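Local structure of homoserine O-acetyltransferase (Pseudomonas veronii, 5EFZ) at residues Gln306-Asp311 with Asp332-Leu337; Met226-Glu231 with Gly252-Tyr257; Ser330-Gly333 with Gly339-Ala342; Asp312-Gln317 with Ser323-Leu328. The protein hydrolyses ethyl acetate and other short acetate esters to acetate and an alcohol, as a homodimeric alpha/beta-hydrolase that takes part in the degradation of methyl ketones. All coordinates share one frame; numbering follows the deposited sequence.

Interaction 1: residues Gln306-Asp311 with Asp332-Leu337; sequences QFFTVD and DGHLGL. With ACT (acetate ion), chain O.
Phe307 and Phe308 lie on an irregular loop that runs into a helix at Val310, while His334 opens a short 3-10 turn in the facing loop, in which Gly336 N reaches back to Gly333 O. Gly333 suits the bend before the histidine because its positive phi is easy without a side chain. These are the acid and histidine loops of an alpha/beta-hydrolase fold: His334, Asp305 and Ser151 are inferred to form the catalytic triad. The imidazole, with CG anti to the backbone N (chi1 -169°), lies between two hydrophobic side chains. Phe307 CZ stands over the centre of one face, 3.3 Å from His334 CG, and Leu337 CD1 covers the rim of the opposite face. Because the Phe307 and imidazole planes meet at 43°, the pair is neither a flat stack nor a T-shape. Phe308 offers its edge instead, with CD2 3.6 Å from His334 CE1. Flat, nonpolar phenylalanines suit this place, since they pack against the imidazole without competing for its nitrogens. Phe307 N and Phe308 N both bond to Asp305 OD1, and Asp305 OD2 takes His334 ND1, so one short loop positions acid and rings. An acetate, probably from the crystallisation liquor and also held by Ser151 OG, Tyr68 N and Met152 N, receives a 2.7 Å bond from His334 NE2 to its O atom, at an N-H...O angle of 161°.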
# COMPACT_ATOMS: atom_id res chain seq x y z
N GLN A 306 -3.63 -0.11 6.56
CA GLN A 306 -3.65 -0.49 5.16
C GLN A 306 -3.55 -1.98 4.89
O GLN A 306 -3.81 -2.40 3.75
CB GLN A 306 -2.52 0.22 4.43
CG GLN A 306 -2.55 1.72 4.61
CD GLN A 306 -3.82 2.34 4.08
OE1 GLN A 306 -4.20 2.10 2.94
NE2 GLN A 306 -4.48 3.16 4.91
N PHE A 307 -3.12 -2.79 5.86
CA PHE A 307 -2.94 -4.20 5.52
C PHE A 307 -3.52 -5.20 6.51
O PHE A 307 -3.75 -6.35 6.14
CB PHE A 307 -1.44 -4.51 5.24
CG PHE A 307 -0.52 -4.20 6.36
CD1 PHE A 307 -0.15 -5.20 7.26
CD2 PHE A 307 0.05 -2.95 6.49
CE1 PHE A 307 0.72 -4.93 8.29
CE2 PHE A 307 0.92 -2.67 7.52
CZ PHE A 307 1.26 -3.67 8.42
N PHE A 308 -3.80 -4.77 7.74
CA PHE A 308 -4.65 -5.58 8.62
C PHE A 308 -5.96 -4.79 8.73
O PHE A 308 -6.10 -3.98 9.63
CB PHE A 308 -4.02 -5.80 10.00
CG PHE A 308 -2.96 -6.87 10.05
CD1 PHE A 308 -3.27 -8.19 9.71
CD2 PHE A 308 -1.68 -6.58 10.50
CE1 PHE A 308 -2.30 -9.19 9.78
CE2 PHE A 308 -0.70 -7.58 10.60
CZ PHE A 308 -1.01 -8.89 10.24
N THR A 309 -6.89 -4.95 7.78
CA THR A 309 -7.99 -3.99 7.68
C THR A 309 -9.11 -4.24 8.67
O THR A 309 -9.22 -5.32 9.26
CB THR A 309 -8.60 -3.99 6.29
OG1 THR A 309 -9.36 -5.19 6.10
CG2 THR A 309 -7.46 -3.92 5.24
N VAL A 310 -9.93 -3.21 8.85
CA VAL A 310 -11.13 -3.33 9.68
C VAL A 310 -11.98 -4.50 9.18
O VAL A 310 -12.53 -5.28 9.99
CB VAL A 310 -11.93 -2.00 9.66
CG1 VAL A 310 -13.29 -2.17 10.23
CG2 VAL A 310 -11.15 -0.92 10.42
N ASP A 311 -12.10 -4.62 7.86
CA ASP A 311 -12.91 -5.69 7.26
C ASP A 311 -12.30 -7.08 7.51
O ASP A 311 -13.05 -8.03 7.75
CB ASP A 311 -13.06 -5.50 5.74
CG ASP A 311 -13.97 -4.34 5.38
OD1 ASP A 311 -15.02 -4.14 6.03
OD2 ASP A 311 -13.61 -3.60 4.44
N ASP A 332 -3.39 7.32 11.81
CA ASP A 332 -1.97 6.95 11.76
C ASP A 332 -1.83 5.52 11.23
O ASP A 332 -0.74 5.09 10.87
CB ASP A 332 -1.28 7.04 13.14
CG ASP A 332 -1.05 8.49 13.59
OD1 ASP A 332 -1.74 9.41 13.11
OD2 ASP A 332 -0.18 8.71 14.46
N GLY A 333 -2.93 4.79 11.16
CA GLY A 333 -2.86 3.48 10.51
C GLY A 333 -2.02 2.50 11.32
O GLY A 333 -1.86 2.63 12.55
N HIS A 334 -1.42 1.55 10.61
CA HIS A 334 -0.76 0.46 11.32
C HIS A 334 0.29 0.92 12.33
O HIS A 334 0.35 0.43 13.49
CB HIS A 334 -0.12 -0.48 10.30
CG HIS A 334 0.34 -1.75 10.92
ND1 HIS A 334 -0.54 -2.77 11.27
CD2 HIS A 334 1.58 -2.17 11.29
CE1 HIS A 334 0.16 -3.77 11.79
NE2 HIS A 334 1.44 -3.44 11.82
N LEU A 335 1.14 1.86 11.92
CA LEU A 335 2.26 2.24 12.79
C LEU A 335 1.84 3.24 13.86
O LEU A 335 2.69 3.70 14.64
CB LEU A 335 3.43 2.79 11.96
CG LEU A 335 4.10 1.69 11.13
CD1 LEU A 335 5.19 2.27 10.22
CD2 LEU A 335 4.64 0.58 12.05
N GLY A 336 0.54 3.51 13.97
CA GLY A 336 -0.01 4.08 15.20
C GLY A 336 0.32 3.17 16.39
O GLY A 336 0.27 3.61 17.53
N LEU A 337 0.72 1.92 16.13
CA LEU A 337 1.18 1.06 17.22
C LEU A 337 2.42 1.63 17.90
O LEU A 337 2.69 1.31 19.06
CB LEU A 337 1.50 -0.36 16.71
CG LEU A 337 0.30 -1.24 16.33
CD1 LEU A 337 0.80 -2.49 15.60
CD2 LEU A 337 -0.51 -1.62 17.58
C ACT O . 4.23 -5.36 13.20
O ACT O . 3.44 -5.16 12.24
OXT ACT O . 4.23 -6.51 13.74
CH3 ACT O . 5.11 -4.25 13.69

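Interaction 2: residues Met226-Glu231 with Gly252-Tyr257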
# COMPACT_ATOMS: atom_id res chain seq x y z
N MET A 226 3.07 1.70 3.28
CA MET A 226 1.97 0.83 3.76
C MET A 226 1.67 0.97 5.26
O MET A 226 0.63 0.53 5.70
CB MET A 226 2.30 -0.66 3.49
CG MET A 226 2.32 -1.02 1.99
SD MET A 226 0.73 -0.86 1.21
CE MET A 226 -0.28 -2.03 2.11
N GLY A 227 2.57 1.58 6.01
CA GLY A 227 2.49 1.50 7.46
C GLY A 227 1.67 2.59 8.12
O GLY A 227 1.33 2.48 9.31
N TRP A 228 1.37 3.65 7.37
CA TRP A 228 0.62 4.78 7.95
C TRP A 228 -0.71 4.86 7.24
O TRP A 228 -1.47 3.89 7.24
CB TRP A 228 1.44 6.08 7.85
CG TRP A 228 2.83 5.96 8.51
CD1 TRP A 228 4.03 5.71 7.88
CD2 TRP A 228 3.12 6.07 9.91
NE1 TRP A 228 5.06 5.68 8.82
CE2 TRP A 228 4.51 5.88 10.07
CE3 TRP A 228 2.32 6.33 11.05
CZ2 TRP A 228 5.14 5.94 11.32
CZ3 TRP A 228 2.95 6.37 12.30
CH2 TRP A 228 4.36 6.20 12.42
N SER A 229 -1.04 6.00 6.62
CA SER A 229 -2.18 6.04 5.71
C SER A 229 -2.05 7.25 4.80
O SER A 229 -1.28 8.16 5.09
CB SER A 229 -3.54 6.10 6.46
OG SER A 229 -3.73 7.41 6.98
N PRO A 230 -2.77 7.25 3.66
CA PRO A 230 -2.76 8.48 2.86
C PRO A 230 -3.25 9.70 3.66
O PRO A 230 -2.74 10.81 3.49
CB PRO A 230 -3.71 8.14 1.71
CG PRO A 230 -3.52 6.62 1.54
CD PRO A 230 -3.39 6.11 2.96
N GLU A 231 -4.23 9.50 4.54
CA GLU A 231 -4.74 10.60 5.36
C GLU A 231 -3.71 11.14 6.35
O GLU A 231 -3.67 12.34 6.62
CB GLU A 231 -5.98 10.17 6.15
CG GLU A 231 -7.28 10.31 5.42
CD GLU A 231 -7.55 11.73 4.98
OE1 GLU A 231 -8.17 12.52 5.74
OE2 GLU A 231 -7.13 12.07 3.86
N GLY A 252 14.48 10.66 8.52
CA GLY A 252 14.75 10.90 9.93
C GLY A 252 14.00 10.01 10.89
O GLY A 252 14.43 9.84 12.02
N PHE A 253 12.88 9.45 10.46
CA PHE A 253 12.09 8.54 11.28
C PHE A 253 12.24 7.09 10.76
O PHE A 253 12.70 6.19 11.47
CB PHE A 253 10.61 8.99 11.28
CG PHE A 253 9.72 8.25 12.26
CD1 PHE A 253 9.35 6.94 12.04
CD2 PHE A 253 9.21 8.89 13.37
CE1 PHE A 253 8.52 6.26 12.93
CE2 PHE A 253 8.37 8.24 14.28
CZ PHE A 253 8.02 6.91 14.05
N MET A 254 11.84 6.87 9.52
CA MET A 254 11.65 5.49 9.03
C MET A 254 12.97 4.81 8.67
O MET A 254 13.22 3.71 9.11
CB MET A 254 10.71 5.48 7.80
CG MET A 254 9.27 6.04 8.09
SD MET A 254 8.39 4.94 9.21
CE MET A 254 8.31 3.43 8.27
N LYS A 255 13.80 5.45 7.84
CA LYS A 255 15.10 4.85 7.54
C LYS A 255 15.93 4.66 8.81
O LYS A 255 16.59 3.64 9.00
CB LYS A 255 15.87 5.70 6.53
CG LYS A 255 15.27 5.65 5.12
CD LYS A 255 16.11 6.42 4.10
CE LYS A 255 15.48 6.33 2.71
NZ LYS A 255 16.29 7.11 1.74
N ARG A 256 15.89 5.66 9.68
CA ARG A 256 16.68 5.62 10.92
C ARG A 256 16.23 4.46 11.82
O ARG A 256 17.07 3.83 12.47
CB ARG A 256 16.57 6.96 11.65
CG ARG A 256 17.33 7.05 12.95
CD ARG A 256 17.31 8.48 13.54
NE ARG A 256 18.06 9.41 12.68
CZ ARG A 256 17.75 10.68 12.46
NH1 ARG A 256 16.71 11.25 13.07
NH2 ARG A 256 18.50 11.41 11.65
N TYR A 257 14.94 4.16 11.82
CA TYR A 257 14.38 3.07 12.65
C TYR A 257 14.98 1.72 12.23
O TYR A 257 15.42 0.93 13.08
CB TYR A 257 12.84 3.03 12.54
CG TYR A 257 12.22 1.83 13.26
CD1 TYR A 257 11.80 0.73 12.56
CD2 TYR A 257 12.09 1.83 14.65
CE1 TYR A 257 11.28 -0.39 13.23
CE2 TYR A 257 11.57 0.72 15.32
CZ TYR A 257 11.16 -0.37 14.59
OH TYR A 257 10.63 -1.47 15.23
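Trp228 reaches across to Phe253 and Met254, and its indole makes the contact with its edge. CB already points toward the helix of 252-257, and with CG anti to the carbonyl carbon (chi1 -56°) the indole is set broadside, so that its long NE1-CE2-CZ2 edge faces the helix. The first atom of the rim to meet that helix is NE1, which gives a weak N-H...S hydrogen bond to Met254 SD over 3.4 Å. The sulfur lies practically in the indole plane, 86° off the normal of the five-membered ring, in a Met-aromatic contact at the edge. Methionine suits the spot because its chain, folded about the CB-CG and CG-SD bonds, brings a soft acceptor up to a buried N-H. Farther along the rim, CZ2 touches both partners, Met254 SD at 4.0 Å and Phe253 CE1 at 3.8 Å. CH2, at the far end, comes within 4.1 Å of Phe253 CZ. The six-membered ring thus turns its edge to the face of Phe253 in an offset edge-to-face pair, with planes at 76°. Around this contact Trp228 stacks on Phe232 of helix 230-234 and meets Phe249 of helix 246-258 edge-to-face. Just after helix 213-227, it lies between helices 230-234 and 246-258, in the helical region that the chain inserts between strands 170-174 and 296-300, where many alpha/beta-hydrolases carry their lid.

Interaction 3: residues Ser330-Gly333 with Gly339-Ala342; sequences SIDG and GTDA
Asp332 and Asp341 reach past one another from a turn and the loop that follows it, and each carboxylate takes a hydroxyl from the opposite side. Thr340 OG1 donates to the anti lone pair of Asp332 OD2 at 2.6 Å. Ser330 OG donates to Asp341 OD2, likewise at 2.6 Å, coming from the anti side and slightly out of the carboxylate plane. The two carboxylate planes are turned 46° apart, and Asp332 OD1 lies 4.2 Å from Asp341 OD2. A water bridges these oxygens, donating to Asp332 OD1 and, more weakly, to Asp341 OD2, and would ease the repulsion between like charges. Arg237 probably helps, since its NH2 forms a salt bridge with Asp332 OD2 and bonds to Thr340 O. Small hydroxyl residues suit both positions, being short enough to donate at close range. With its OG placed anti to the backbone N (chi1 176°), Ser330 can serve Asp341 and still accept from Asp332 N at 3.0 Å. That last bond makes an ST turn, overlapping a type I beta turn from Ser330 to Gly333. Asp341 OD1 meanwhile caps helix 342-356, so a helix start is tied to the turn before His334, the inferred catalytic histidine of this alpha/beta-hydrolase fold.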
# COMPACT_ATOMS: atom_id res chain seq x y z
N SER A 330 -7.88 5.85 14.24
CA SER A 330 -6.64 6.58 14.07
C SER A 330 -6.22 6.65 12.62
O SER A 330 -6.06 5.61 11.97
CB SER A 330 -5.50 5.91 14.88
OG SER A 330 -4.29 6.61 14.62
N ILE A 331 -6.01 7.86 12.10
CA ILE A 331 -5.51 7.97 10.73
C ILE A 331 -4.03 7.60 10.66
O ILE A 331 -3.45 7.58 9.56
CB ILE A 331 -5.73 9.39 10.16
CG1 ILE A 331 -4.93 10.42 10.96
CG2 ILE A 331 -7.25 9.75 10.12
CD1 ILE A 331 -4.88 11.77 10.32
N ASP A 332 -3.39 7.32 11.81
CA ASP A 332 -1.97 6.95 11.76
C ASP A 332 -1.83 5.52 11.23
O ASP A 332 -0.74 5.09 10.87
CB ASP A 332 -1.28 7.04 13.14
CG ASP A 332 -1.05 8.49 13.59
OD1 ASP A 332 -1.74 9.41 13.11
OD2 ASP A 332 -0.18 8.71 14.46
N GLY A 333 -2.93 4.79 11.16
CA GLY A 333 -2.86 3.48 10.51
C GLY A 333 -2.02 2.50 11.32
O GLY A 333 -1.86 2.63 12.55
N GLY A 339 2.89 4.45 18.99
CA GLY A 339 2.56 5.46 19.99
C GLY A 339 2.60 6.90 19.52
O GLY A 339 2.73 7.82 20.33
N THR A 340 2.47 7.12 18.21
CA THR A 340 2.44 8.46 17.65
C THR A 340 1.14 9.24 17.91
O THR A 340 1.12 10.48 17.86
CB THR A 340 2.63 8.39 16.11
OG1 THR A 340 1.75 7.39 15.58
CG2 THR A 340 4.08 7.99 15.80
N ASP A 341 0.06 8.51 18.16
CA ASP A 341 -1.28 9.07 18.24
C ASP A 341 -1.82 8.90 19.67
O ASP A 341 -2.28 7.81 20.07
CB ASP A 341 -2.20 8.38 17.24
CG ASP A 341 -3.60 8.97 17.25
OD1 ASP A 341 -3.98 9.73 18.18
OD2 ASP A 341 -4.36 8.64 16.32
N ALA A 342 -1.71 9.97 20.44
CA ALA A 342 -2.13 9.95 21.84
C ALA A 342 -3.66 9.73 21.97
O ALA A 342 -4.10 9.18 22.98
CB ALA A 342 -1.70 11.25 22.55
O HOH W 1 -4.01 10.96 14.46

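Interaction 4: residues Asp312-Gln317 with Ser323-Leu328; sequences DCLSEQ and SEFRPL. With EDO (1,2-ethanediol), chain M.
Ser323 meets Gln317 across the short loop between helix 310-317 and strand 324-325, the last parts of a beta-alpha-beta unit that began with strand 296-300. Ser323 OG accepts a bond of 3.0 Å from Gln317 NE2, bent to 139° and tilted out of the amide plane; the hydroxyl is also bonded to Ile320 O. Glutamine suits the helix end because its chain, turned about the CB-CG bond, is long enough to cross to the strand and ends in an amide whose NE2 can donate. Glu324 points away from the helix. Phe325 turns back and carries most of the packing. Its CG is anti to the backbone N (chi1 -172°), sending the ring beneath Leu314, whose CD1 stands over the centre of one face, 3.7 Å from the centroid and only 11° off the normal, in a CH-pi contact. Leu314 CB touches Phe325 CZ at 3.7 Å, while Phe325 CB lies 3.6 Å from Gln317 OE1. Arg326 swings to Glu324, its NE and NH2 both bonding to OE1 in a side-on salt bridge; Glu354 and His351 of helix 342-356 also bond to its guanidinium. Leu328 packs on the same helix, and its backbone pairs with Pro301 and Ser303. The Glu316 carboxylate accepts from Ala178 N and Arg179 N. Glu316 OE2 also receives a bond of 2.6 Å from O2 of an ethanediol, probably from the crystallisation liquor.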
# COMPACT_ATOMS: atom_id res chain seq x y z
N ASP A 312 -10.97 -7.19 7.39
CA ASP A 312 -10.25 -8.43 7.73
C ASP A 312 -10.57 -8.87 9.16
O ASP A 312 -10.90 -10.04 9.42
CB ASP A 312 -8.73 -8.28 7.63
CG ASP A 312 -8.21 -8.18 6.17
OD1 ASP A 312 -8.88 -8.65 5.22
OD2 ASP A 312 -7.11 -7.60 6.01
N CYS A 313 -10.51 -7.92 10.09
CA CYS A 313 -10.62 -8.29 11.50
C CYS A 313 -12.07 -8.51 11.86
O CYS A 313 -12.36 -9.34 12.70
CB CYS A 313 -10.00 -7.22 12.42
SG CYS A 313 -8.22 -7.02 12.09
N LEU A 314 -12.96 -7.76 11.22
CA LEU A 314 -14.38 -7.97 11.48
C LEU A 314 -14.79 -9.41 11.09
O LEU A 314 -15.57 -10.06 11.80
CB LEU A 314 -15.21 -6.93 10.73
CG LEU A 314 -16.73 -7.06 10.90
CD1 LEU A 314 -17.14 -6.96 12.39
CD2 LEU A 314 -17.44 -6.04 10.05
N SER A 315 -14.26 -9.91 9.96
CA SER A 315 -14.69 -11.22 9.48
C SER A 315 -14.27 -12.31 10.47
O SER A 315 -14.99 -13.30 10.62
CB SER A 315 -14.14 -11.53 8.09
OG SER A 315 -12.73 -11.69 8.12
N GLU A 316 -13.15 -12.11 11.14
CA GLU A 316 -12.69 -13.06 12.18
C GLU A 316 -13.48 -12.88 13.49
O GLU A 316 -13.83 -13.87 14.16
CB GLU A 316 -11.20 -12.89 12.45
CG GLU A 316 -10.33 -13.27 11.24
CD GLU A 316 -8.83 -13.27 11.51
OE1 GLU A 316 -8.34 -12.61 12.48
OE2 GLU A 316 -8.13 -13.96 10.74
N GLN A 317 -13.75 -11.63 13.86
CA GLN A 317 -14.46 -11.38 15.12
C GLN A 317 -15.83 -12.07 15.13
O GLN A 317 -16.27 -12.59 16.16
CB GLN A 317 -14.63 -9.88 15.37
CG GLN A 317 -15.26 -9.57 16.74
CD GLN A 317 -16.79 -9.47 16.66
OE1 GLN A 317 -17.33 -9.06 15.63
NE2 GLN A 317 -17.49 -9.81 17.77
N SER A 323 -16.97 -12.49 22.01
CA SER A 323 -16.06 -11.39 21.65
C SER A 323 -16.77 -10.07 21.34
O SER A 323 -17.99 -10.03 21.21
CB SER A 323 -15.22 -11.80 20.44
OG SER A 323 -16.02 -11.92 19.27
N GLU A 324 -15.99 -9.01 21.21
CA GLU A 324 -16.51 -7.69 20.84
C GLU A 324 -15.61 -7.06 19.82
O GLU A 324 -14.40 -7.22 19.88
CB GLU A 324 -16.63 -6.77 22.05
CG GLU A 324 -17.57 -7.36 23.10
CD GLU A 324 -17.87 -6.42 24.24
OE1 GLU A 324 -17.68 -5.20 24.07
OE2 GLU A 324 -18.28 -6.91 25.32
N PHE A 325 -16.21 -6.32 18.90
CA PHE A 325 -15.45 -5.62 17.86
C PHE A 325 -15.29 -4.16 18.27
O PHE A 325 -16.28 -3.43 18.43
CB PHE A 325 -16.19 -5.76 16.51
CG PHE A 325 -15.40 -5.26 15.33
CD1 PHE A 325 -14.22 -5.87 14.97
CD2 PHE A 325 -15.89 -4.20 14.55
CE1 PHE A 325 -13.49 -5.43 13.85
CE2 PHE A 325 -15.16 -3.74 13.42
CZ PHE A 325 -13.95 -4.37 13.09
N ARG A 326 -14.06 -3.76 18.55
CA ARG A 326 -13.77 -2.41 19.02
C ARG A 326 -12.62 -1.75 18.24
O ARG A 326 -11.50 -1.68 18.72
CB ARG A 326 -13.44 -2.44 20.51
CG ARG A 326 -14.71 -2.69 21.36
CD ARG A 326 -14.41 -3.05 22.77
NE ARG A 326 -15.63 -3.21 23.58
CZ ARG A 326 -15.91 -2.50 24.67
NH1 ARG A 326 -15.07 -1.56 25.06
NH2 ARG A 326 -17.02 -2.72 25.36
N PRO A 327 -12.92 -1.24 17.05
CA PRO A 327 -11.85 -0.63 16.25
C PRO A 327 -11.28 0.60 16.97
O PRO A 327 -12.05 1.34 17.60
CB PRO A 327 -12.54 -0.20 14.95
CG PRO A 327 -13.85 -0.90 14.94
CD PRO A 327 -14.23 -1.13 16.39
N LEU A 328 -9.97 0.82 16.82
CA LEU A 328 -9.30 2.02 17.29
C LEU A 328 -9.33 3.05 16.18
O LEU A 328 -8.94 2.75 15.05
CB LEU A 328 -7.85 1.70 17.67
CG LEU A 328 -7.74 0.71 18.83
CD1 LEU A 328 -6.30 0.32 18.98
CD2 LEU A 328 -8.24 1.39 20.12
C1 EDO M . -8.19 -12.20 7.41
O1 EDO M . -7.10 -12.87 6.79
C2 EDO M . -9.32 -13.20 7.62
O2 EDO M . -8.83 -14.40 8.24

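How the interactions relate
Interactions 1, 2 and 3 meet around the inferred catalytic histidine loop. Interaction 2 is tied to interaction 1 by a probable hydrogen bond from Leu335 N to Gly227 O (2.7 Å), and to interaction 3 by one between Ser229 OG and Ile331 O (2.6 Å). Trp228 CE3 also packs 3.3 Å from O of Asp332, which interactions 1 and 3 share, and the Trp228 side chain lies about 7 Å from that of His334. Interaction 4 is nested inside the loop closed by interaction 1 and continues the same helix, with Phe325 CZ 3.5 Å from Val310 O. Its centre is about 25 Å from that of interaction 2. Interactions 1, 2 and 4 all touch the second subunit.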